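Local coordinates for protein agmatine N-acetyltransferase (Drosophila melanogaster, PDB 7CIW) that transfers an acetyl group from acetyl-CoA to agmatine, as a GNAT-fold N-acetyltransferase of the arylalkylamine subfamily, and probably acylates other amines too, at residues G69-D81 with P123-L137. The protein carries 1 engineered substitution. Numbering follows the deposited sequence.
Sequences GRIVAAVVAGPKD and PSCLHVHALGVDPQL. With G0R (N-(4-carbamimidamidobutyl)ethanamide), chain C; COA (coenzyme A), chain B.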
loop_
_atom_site.group_PDB
_atom_site.type_symbol
_atom_site.label_atom_id
_atom_site.label_comp_id
_atom_site.label_asym_id
_atom_site.label_seq_id
_atom_site.Cartn_x
_atom_site.Cartn_y
_atom_site.Cartn_z
ATOM N N GLY A 69 3.760 15.824 -17.398
ATOM C CA GLY A 69 2.351 15.629 -17.148
ATOM C C GLY A 69 1.920 14.192 -16.963
ATOM O O GLY A 69 0.746 13.953 -16.657
ATOM N N ARG A 70 2.824 13.233 -17.118
ATOM C CA ARG A 70 2.506 11.815 -17.018
ATOM C C ARG A 70 2.906 11.304 -15.640
ATOM O O ARG A 70 4.007 11.599 -15.157
ATOM C CB ARG A 70 3.236 11.035 -18.114
ATOM C CG ARG A 70 3.145 9.530 -18.024
ATOM C CD ARG A 70 3.656 8.883 -19.314
ATOM N NE ARG A 70 4.649 7.835 -19.068
ATOM C CZ ARG A 70 4.728 6.703 -19.766
ATOM N NH1 ARG A 70 3.873 6.471 -20.753
ATOM N NH2 ARG A 70 5.660 5.802 -19.476
ATOM N N ILE A 71 2.021 10.542 -15.009
ATOM C CA ILE A 71 2.352 9.930 -13.724
ATOM C C ILE A 71 3.311 8.772 -13.959
ATOM O O ILE A 71 3.033 7.875 -14.764
ATOM C CB ILE A 71 1.084 9.463 -12.993
ATOM C CG1 ILE A 71 0.197 10.659 -12.655
ATOM C CG2 ILE A 71 1.458 8.665 -11.733
ATOM C CD1 ILE A 71 -1.220 10.267 -12.250
ATOM N N VAL A 72 4.447 8.797 -13.264
ATOM C CA VAL A 72 5.441 7.735 -13.358
ATOM C C VAL A 72 5.628 6.998 -12.041
ATOM O O VAL A 72 6.349 5.988 -12.007
ATOM C CB VAL A 72 6.797 8.276 -13.873
ATOM C CG1 VAL A 72 6.647 8.734 -15.316
ATOM C CG2 VAL A 72 7.296 9.430 -13.012
ATOM N N ALA A 73 4.995 7.452 -10.965
ATOM C CA ALA A 73 5.046 6.753 -9.690
ATOM C C ALA A 73 3.904 7.277 -8.829
ATOM O O ALA A 73 3.439 8.402 -9.019
ATOM C CB ALA A 73 6.397 6.949 -8.988
ATOM N N ALA A 74 3.458 6.462 -7.881
ATOM C CA ALA A 74 2.345 6.880 -7.042
ATOM C C ALA A 74 2.402 6.177 -5.698
ATOM O O ALA A 74 2.862 5.037 -5.597
ATOM C CB ALA A 74 0.991 6.581 -7.705
ATOM N N VAL A 75 1.895 6.858 -4.670
ATOM C CA VAL A 75 1.717 6.266 -3.348
ATOM C C VAL A 75 0.332 6.632 -2.833
ATOM O O VAL A 75 -0.144 7.756 -3.025
ATOM C CB VAL A 75 2.845 6.709 -2.381
ATOM C CG1 VAL A 75 2.819 8.236 -2.141
ATOM C CG2 VAL A 75 2.805 5.905 -1.062
ATOM N N VAL A 76 -0.346 5.659 -2.240
ATOM C CA VAL A 76 -1.675 5.850 -1.677
ATOM C C VAL A 76 -1.576 5.504 -0.204
ATOM O O VAL A 76 -1.126 4.407 0.145
ATOM C CB VAL A 76 -2.723 4.974 -2.382
ATOM C CG1 VAL A 76 -4.060 5.041 -1.650
ATOM C CG2 VAL A 76 -2.882 5.394 -3.833
ATOM N N ALA A 77 -1.966 6.435 0.659
ATOM C CA ALA A 77 -1.887 6.212 2.097
ATOM C C ALA A 77 -3.149 6.756 2.747
ATOM O O ALA A 77 -3.833 7.621 2.194
ATOM C CB ALA A 77 -0.640 6.867 2.700
ATOM N N GLY A 78 -3.470 6.228 3.924
ATOM C CA GLY A 78 -4.587 6.737 4.685
ATOM C C GLY A 78 -4.501 6.389 6.154
ATOM O O GLY A 78 -3.715 5.534 6.568
ATOM N N PRO A 79 -5.331 7.037 6.969
ATOM C CA PRO A 79 -5.259 6.854 8.420
ATOM C C PRO A 79 -5.908 5.568 8.896
ATOM O O PRO A 79 -6.821 5.024 8.266
ATOM C CB PRO A 79 -6.036 8.065 8.950
ATOM C CG PRO A 79 -7.116 8.231 7.906
ATOM C CD PRO A 79 -6.435 7.938 6.583
ATOM N N LYS A 80 -5.437 5.094 10.051
ATOM C CA LYS A 80 -6.125 4.022 10.756
ATOM C C LYS A 80 -5.945 4.216 12.254
ATOM O O LYS A 80 -5.009 4.880 12.710
ATOM C CB LYS A 80 -5.631 2.635 10.313
ATOM C CG LYS A 80 -4.215 2.294 10.713
ATOM C CD LYS A 80 -3.811 0.933 10.108
ATOM C CE LYS A 80 -2.447 0.491 10.620
ATOM N NZ LYS A 80 -2.015 -0.789 9.974
ATOM N N ASP A 81 -6.876 3.641 13.016
ATOM C CA ASP A 81 -6.820 3.709 14.469
ATOM C C ASP A 81 -6.931 2.309 15.062
ATOM O O ASP A 81 -6.842 1.307 14.337
ATOM C CB ASP A 81 -7.920 4.642 15.004
ATOM C CG ASP A 81 -9.336 4.123 14.722
ATOM O OD1 ASP A 81 -9.485 2.987 14.227
ATOM O OD2 ASP A 81 -10.307 4.864 15.006
ATOM N N PRO A 123 -2.113 6.688 19.125
ATOM C CA PRO A 123 -3.551 6.823 18.857
ATOM C C PRO A 123 -3.947 6.513 17.429
ATOM O O PRO A 123 -5.126 6.222 17.181
ATOM C CB PRO A 123 -3.838 8.294 19.191
ATOM C CG PRO A 123 -2.540 8.976 19.060
ATOM C CD PRO A 123 -1.478 7.983 19.427
ATOM N N SER A 124 -3.000 6.531 16.498
ATOM C CA SER A 124 -3.315 6.430 15.083
ATOM C C SER A 124 -2.039 6.090 14.334
ATOM O O SER A 124 -0.931 6.205 14.859
ATOM C CB SER A 124 -3.904 7.735 14.549
ATOM O OG SER A 124 -2.937 8.775 14.606
ATOM N N CYS A 125 -2.213 5.705 13.076
ATOM C CA CYS A 125 -1.079 5.403 12.218
ATOM C C CYS A 125 -1.442 5.824 10.800
ATOM O O CYS A 125 -2.606 5.759 10.407
ATOM C CB CYS A 125 -0.730 3.903 12.298
ATOM S SG CYS A 125 0.727 3.361 11.358
ATOM N N LEU A 126 -0.450 6.294 10.050
ATOM C CA LEU A 126 -0.640 6.529 8.623
ATOM C C LEU A 126 -0.183 5.285 7.875
ATOM O O LEU A 126 1.001 4.944 7.896
ATOM C CB LEU A 126 0.134 7.763 8.161
ATOM C CG LEU A 126 -0.100 8.233 6.730
ATOM C CD1 LEU A 126 -1.578 8.405 6.435
ATOM C CD2 LEU A 126 0.617 9.557 6.513
ATOM N N HIS A 127 -1.115 4.607 7.219
ATOM C CA HIS A 127 -0.816 3.346 6.556
ATOM C C HIS A 127 -0.670 3.542 5.053
ATOM O O HIS A 127 -1.541 4.140 4.416
ATOM C CB HIS A 127 -1.925 2.336 6.842
ATOM C CG HIS A 127 -1.620 0.960 6.353
ATOM N ND1 HIS A 127 -0.807 0.090 7.045
ATOM C CD2 HIS A 127 -1.992 0.310 5.221
ATOM C CE1 HIS A 127 -0.704 -1.043 6.371
ATOM N NE2 HIS A 127 -1.407 -0.935 5.259
ATOM N N VAL A 128 0.406 3.005 4.483
ATOM C CA VAL A 128 0.634 3.078 3.040
ATOM C C VAL A 128 -0.056 1.885 2.383
ATOM O O VAL A 128 0.352 0.736 2.576
ATOM C CB VAL A 128 2.126 3.116 2.706
ATOM C CG1 VAL A 128 2.344 3.063 1.195
ATOM C CG2 VAL A 128 2.754 4.367 3.314
ATOM N N HIS A 129 -1.121 2.163 1.615
ATOM C CA HIS A 129 -1.925 1.134 0.967
ATOM C C HIS A 129 -1.404 0.714 -0.401
ATOM O O HIS A 129 -1.696 -0.404 -0.836
ATOM C CB HIS A 129 -3.379 1.615 0.820
ATOM C CG HIS A 129 -4.090 1.769 2.126
ATOM N ND1 HIS A 129 -4.429 0.691 2.914
ATOM C CD2 HIS A 129 -4.507 2.872 2.794
ATOM C CE1 HIS A 129 -5.038 1.124 4.004
ATOM N NE2 HIS A 129 -5.083 2.444 3.964
ATOM N N ALA A 130 -0.655 1.569 -1.090
ATOM C CA ALA A 130 -0.154 1.198 -2.411
ATOM C C ALA A 130 1.059 2.044 -2.752
ATOM O O ALA A 130 1.109 3.222 -2.408
ATOM C CB ALA A 130 -1.241 1.383 -3.475
ATOM N N LEU A 131 2.046 1.417 -3.392
ATOM C CA LEU A 131 3.253 2.089 -3.872
ATOM C C LEU A 131 3.649 1.446 -5.188
ATOM O O LEU A 131 3.851 0.232 -5.232
ATOM C CB LEU A 131 4.381 1.961 -2.851
ATOM C CG LEU A 131 5.668 2.669 -3.252
ATOM C CD1 LEU A 131 5.488 4.169 -3.162
ATOM C CD2 LEU A 131 6.804 2.195 -2.352
ATOM N N GLY A 132 3.777 2.243 -6.251
ATOM C CA GLY A 132 4.183 1.707 -7.544
ATOM C C GLY A 132 5.003 2.712 -8.318
ATOM O O GLY A 132 4.808 3.924 -8.192
ATOM N N VAL A 133 5.947 2.201 -9.114
ATOM C CA VAL A 133 6.829 3.002 -9.957
ATOM C C VAL A 133 6.816 2.400 -11.358
ATOM O O VAL A 133 6.889 1.176 -11.502
ATOM C CB VAL A 133 8.269 3.046 -9.403
ATOM C CG1 VAL A 133 9.184 3.801 -10.355
ATOM C CG2 VAL A 133 8.304 3.723 -8.036
ATOM N N ASP A 134 6.692 3.257 -12.375
ATOM C CA ASP A 134 6.819 2.847 -13.769
ATOM C C ASP A 134 8.112 2.057 -13.953
ATOM O O ASP A 134 9.177 2.511 -13.511
ATOM C CB ASP A 134 6.813 4.100 -14.657
ATOM C CG ASP A 134 6.766 3.799 -16.157
ATOM O OD1 ASP A 134 7.511 2.936 -16.659
ATOM O OD2 ASP A 134 6.000 4.493 -16.851
ATOM N N PRO A 135 8.063 0.882 -14.581
ATOM C CA PRO A 135 9.286 0.083 -14.763
ATOM C C PRO A 135 10.426 0.856 -15.394
ATOM O O PRO A 135 11.591 0.612 -15.061
ATOM C CB PRO A 135 8.809 -1.065 -15.662
ATOM C CG PRO A 135 7.353 -1.185 -15.360
ATOM C CD PRO A 135 6.878 0.216 -15.141
ATOM N N GLN A 136 10.126 1.814 -16.274
ATOM C CA GLN A 136 11.176 2.598 -16.907
ATOM C C GLN A 136 11.862 3.557 -15.945
ATOM O O GLN A 136 12.931 4.081 -16.271
ATOM C CB GLN A 136 10.596 3.382 -18.081
ATOM C CG GLN A 136 10.319 2.527 -19.293
ATOM C CD GLN A 136 10.012 3.350 -20.522
ATOM O OE1 GLN A 136 9.181 4.264 -20.482
ATOM N NE2 GLN A 136 10.677 3.031 -21.627
ATOM N N LEU A 137 11.274 3.815 -14.780
ATOM C CA LEU A 137 11.863 4.715 -13.796
ATOM C C LEU A 137 12.294 3.987 -12.528
ATOM O O LEU A 137 12.620 4.640 -11.534
ATOM C CB LEU A 137 10.880 5.834 -13.447
ATOM C CG LEU A 137 10.671 7.054 -14.359
ATOM C CD1 LEU A 137 11.969 7.828 -14.535
ATOM C CD2 LEU A 137 10.084 6.669 -15.707
HETATM C C10 G0R C . -4.818 -3.987 -3.263
HETATM N N12 G0R C . -4.838 -4.987 -4.323
HETATM C C1 G0R C . 2.397 -0.610 -0.317
HETATM C C2 G0R C . 1.639 -1.705 -1.064
HETATM C C5 G0R C . 0.357 -3.883 -0.988
HETATM C C6 G0R C . -1.151 -3.738 -0.766
HETATM C C7 G0R C . -1.943 -4.946 -1.278
HETATM C C8 G0R C . -2.689 -4.744 -2.603
HETATM N N4 G0R C . 1.089 -2.819 -0.320
HETATM N N9 G0R C . -3.842 -3.881 -2.479
HETATM N N11 G0R C . -5.934 -3.089 -3.099
HETATM O O3 G0R C . 1.491 -1.632 -2.239
HETATM N N1A COA B . 11.561 -5.965 -10.248
HETATM C C2A COA B . 12.899 -6.175 -10.390
HETATM N N3A COA B . 13.804 -5.315 -9.813
HETATM C C4A COA B . 13.377 -4.258 -9.104
HETATM C C5A COA B . 12.058 -4.053 -8.972
HETATM C C6A COA B . 11.154 -4.922 -9.548
HETATM N N6A COA B . 9.651 -5.110 -9.674
HETATM N N7A COA B . 11.851 -2.939 -8.224
HETATM C C8A COA B . 13.048 -2.439 -7.888
HETATM N N9A COA B . 13.975 -3.250 -8.418
HETATM C C1B COA B . 15.317 -3.239 -8.459
HETATM C C2B COA B . 15.726 -1.917 -9.155
HETATM O O2B COA B . 15.692 -2.029 -10.632
HETATM C C3B COA B . 16.933 -1.601 -8.644
HETATM O O3B COA B . 18.032 -2.418 -9.131
HETATM P P3B COA B . 18.994 -1.998 -10.421
HETATM O O7A COA B . 19.111 -0.489 -10.522
HETATM O O8A COA B . 20.355 -2.688 -10.294
HETATM O O9A COA B . 18.274 -2.543 -11.646
HETATM C C4B COA B . 16.821 -2.059 -7.080
HETATM O O4B COA B . 15.918 -3.030 -7.025
HETATM C C5B COA B . 16.474 -0.901 -6.176
HETATM O O5B COA B . 15.455 -0.145 -6.816
HETATM P P1A COA B . 14.469 0.886 -5.935
HETATM O O1A COA B . 14.533 0.642 -4.425
HETATM O O2A COA B . 14.785 2.324 -6.320
HETATM O O3A COA B . 12.955 0.479 -6.416
HETATM P P2A COA B . 11.770 1.495 -6.925
HETATM O O4A COA B . 12.135 2.096 -8.249
HETATM O O5A COA B . 11.481 2.517 -5.850
HETATM O O6A COA B . 10.534 0.425 -7.117
HETATM C CBP COA B . 8.663 -0.646 -6.271
HETATM C CCP COA B . 10.109 -0.308 -6.016
HETATM C CDP COA B . 7.840 0.682 -6.156
HETATM C CEP COA B . 8.168 -1.658 -5.227
HETATM C CAP COA B . 8.563 -1.280 -7.657
HETATM O OAP COA B . 9.209 -2.530 -7.627
HETATM C C9P COA B . 7.117 -1.512 -8.138
HETATM O O9P COA B . 6.427 -0.634 -8.557
HETATM N N8P COA B . 6.603 -2.867 -8.111
HETATM C C7P COA B . 5.255 -3.197 -8.611
HETATM C C6P COA B . 4.070 -2.836 -7.615
HETATM C C5P COA B . 4.456 -3.393 -6.268
HETATM O O5P COA B . 4.742 -4.551 -6.111
HETATM N N4P COA B . 4.452 -2.413 -5.144
HETATM C C3P COA B . 4.840 -2.732 -3.779
HETATM C C2P COA B . 3.875 -3.694 -3.086
HETATM S S1P COA B . 4.523 -3.664 -1.386
HETATM O O HOH W 1 6.674 4.194 -21.434
HETATM O O HOH W 2 -6.634 3.290 6.135
#
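Val76 O takes two backbone bonds from strand 125-133. His129 N lies 2.7 Å from Val76 O, and Ala130 N is 3.1 Å from the same oxygen, in its carbonyl plane. This is a classic beta bulge in an antiparallel pair of central GNAT strands. Beyond it, backbone groups of Leu131 and Val133 bond to the ligands. COA N4P donates to Leu131 O at 2.7 Å, and Val133 N donates to COA O9P. Leu131 N gives G0R O3 a weak bond.

Lys80 runs along the other end of the pair. Its CB starts the chain on the face that also carries Cys125 and His127. CG sits between the backbone N and the carbonyl carbon (chi1 68°), which directs the extended chain over both. Lys80 CG lies 4.2 Å from Cys125 CB. Lys80 CD then lies 4.0 Å from His127 CB. CE passes Cys125 CB and His127 ND1. Lys80 NZ ends 3.3 Å from His127 ND1, obliquely to the ring, and forms a salt bridge with Glu111. Ser163 OG bonds His127 ND1. With an alanine in place of this lysine, Glu111 would probably lose its charged mate and a gap would open beside Cys125 and His127.

At the far end, Arg70 NH2 forms a salt bridge with Asp134 OD2 at 3.0 Å. Asp134 OD1 accepts from Gln136 N in an Asx turn. Because backbone N-H and C=O groups make the ligand bonds here, binding at these points probably depends more on the strand's course past the bulge than on its side-chain chemistry.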